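Iota-carrageenase (Alteromonas sp., PDB 1H80) hydrolyses the 1,4-beta-linkages inside iota-carrageenan, a sulfated galactan of red algal cell walls, with inversion of anomeric configuration. Local coordinates at residues S273-D278 against F354-R359. Numbering follows the deposited sequence.
Sequences SAVRSD and FDVTAR
Ala-274 presses its methyl group against Val-356, CB lying 3.5 Å from CG1, closer than carbon atoms usually pack. The same CB also meets CB of Ala-358 at 4.2 Å, so one small side chain faces two residues that project from the same side of strand 354-359. Val-356 turns CG1 anti to its backbone N (chi1 -179°), and this branch reaches both Ala-274 and Val-275. Val-275 adds a slacker contact: its CG2 is 3.9 Å from Val-356 CG1, and the two valine side chains cross at about a right angle. The join is almost wholly apolar and largely buried, made mainly by side chains; the one polar atom at its edge is the carbonyl O of Thr-357. On the far side of strand 354-359, Thr-357 turns its side chain away, and Arg-359 is exposed. Segment 273-278 likewise leaves the contact beyond Val-275. There the partly exposed Arg-276 grips Asp-278 side-on, with NE 2.9 Å from OD1 in a nearly straight bond (172°) and NH2 2.8 Å from OD2, forming a salt bridge. The arrangement is that of a right-handed parallel beta-helix, as in the pectate lyase-like fold, where side chains from different faces of the coil fill the interior. Ser-268 and Val-266 of strand 261-269 touch Ala-274 and Val-275, respectively, while Val-426 of strand 421-429 touches Val-356. Strand 351-359 runs parallel between 261-269 and 421-429, and strand 275-277 lies between 250-252 and 407-409 in another parallel sheet.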
# COMPACT_ATOMS: atom_id res chain seq x y z
N SER A 273 -10.24 -11.12 -1.83
CA SER A 273 -11.22 -10.50 -2.71
C SER A 273 -10.42 -9.53 -3.57
O SER A 273 -9.24 -9.28 -3.29
CB SER A 273 -12.30 -9.76 -1.93
OG SER A 273 -11.77 -8.64 -1.23
N ALA A 274 -11.03 -8.98 -4.60
CA ALA A 274 -10.32 -8.03 -5.46
C ALA A 274 -10.39 -6.65 -4.83
O ALA A 274 -9.40 -5.91 -4.78
CB ALA A 274 -10.95 -8.01 -6.85
N VAL A 275 -11.57 -6.30 -4.34
CA VAL A 275 -11.79 -5.01 -3.70
C VAL A 275 -12.35 -5.24 -2.31
O VAL A 275 -13.18 -6.12 -2.10
CB VAL A 275 -12.80 -4.15 -4.50
CG1 VAL A 275 -12.98 -2.80 -3.82
CG2 VAL A 275 -12.31 -3.97 -5.92
N ARG A 276 -11.87 -4.46 -1.35
CA ARG A 276 -12.33 -4.58 0.02
C ARG A 276 -12.53 -3.20 0.62
O ARG A 276 -11.68 -2.33 0.49
CB ARG A 276 -11.31 -5.35 0.84
CG ARG A 276 -11.58 -5.32 2.33
CD ARG A 276 -10.50 -6.06 3.08
NE ARG A 276 -10.31 -5.51 4.42
CZ ARG A 276 -9.34 -5.89 5.25
NH1 ARG A 276 -8.48 -6.82 4.87
NH2 ARG A 276 -9.24 -5.33 6.45
N SER A 277 -13.66 -3.01 1.28
CA SER A 277 -13.97 -1.74 1.92
C SER A 277 -14.36 -2.00 3.36
O SER A 277 -15.27 -2.78 3.64
CB SER A 277 -15.10 -1.02 1.18
OG SER A 277 -14.71 -0.72 -0.15
N ASP A 278 -13.66 -1.34 4.28
CA ASP A 278 -13.92 -1.49 5.71
C ASP A 278 -14.67 -0.28 6.23
O ASP A 278 -14.52 0.83 5.72
CB ASP A 278 -12.61 -1.59 6.50
CG ASP A 278 -11.81 -2.83 6.16
OD1 ASP A 278 -12.31 -3.69 5.40
OD2 ASP A 278 -10.68 -2.95 6.67
N PHE A 354 -14.34 0.62 -11.41
CA PHE A 354 -14.83 0.02 -12.65
C PHE A 354 -13.99 -1.18 -13.09
O PHE A 354 -12.77 -1.17 -12.95
CB PHE A 354 -14.81 1.04 -13.79
CG PHE A 354 -15.60 2.29 -13.51
CD1 PHE A 354 -15.06 3.31 -12.74
CD2 PHE A 354 -16.87 2.46 -14.05
CE1 PHE A 354 -15.78 4.48 -12.50
CE2 PHE A 354 -17.60 3.62 -13.82
CZ PHE A 354 -17.05 4.64 -13.04
N ASP A 355 -14.67 -2.19 -13.63
CA ASP A 355 -14.03 -3.40 -14.14
C ASP A 355 -13.21 -4.15 -13.10
O ASP A 355 -11.99 -3.98 -13.00
CB ASP A 355 -13.16 -3.07 -15.36
CG ASP A 355 -13.92 -2.32 -16.43
OD1 ASP A 355 -15.08 -2.69 -16.72
OD2 ASP A 355 -13.36 -1.36 -17.01
N VAL A 356 -13.88 -5.00 -12.34
CA VAL A 356 -13.25 -5.79 -11.30
C VAL A 356 -13.31 -7.26 -11.69
O VAL A 356 -14.36 -7.77 -12.05
CB VAL A 356 -13.97 -5.60 -9.95
CG1 VAL A 356 -13.28 -6.40 -8.87
CG2 VAL A 356 -14.00 -4.12 -9.59
N THR A 357 -12.17 -7.94 -11.63
CA THR A 357 -12.11 -9.35 -11.97
C THR A 357 -11.37 -10.11 -10.89
O THR A 357 -10.22 -9.79 -10.57
CB THR A 357 -11.40 -9.58 -13.32
OG1 THR A 357 -12.08 -8.86 -14.35
CG2 THR A 357 -11.39 -11.07 -13.67
N ALA A 358 -12.03 -11.10 -10.31
CA ALA A 358 -11.41 -11.91 -9.27
C ALA A 358 -11.33 -13.34 -9.74
O ALA A 358 -12.35 -13.96 -10.04
CB ALA A 358 -12.23 -11.83 -7.98
N ARG A 359 -10.12 -13.87 -9.83
CA ARG A 359 -9.92 -15.25 -10.25
C ARG A 359 -9.68 -16.07 -8.99
O ARG A 359 -8.83 -15.73 -8.17
CB ARG A 359 -8.72 -15.36 -11.20
CG ARG A 359 -8.45 -16.79 -11.66
CD ARG A 359 -7.25 -16.85 -12.60
NE ARG A 359 -7.54 -16.29 -13.92
CZ ARG A 359 -8.14 -16.96 -14.90
NH1 ARG A 359 -8.51 -18.22 -14.72
NH2 ARG A 359 -8.38 -16.36 -16.06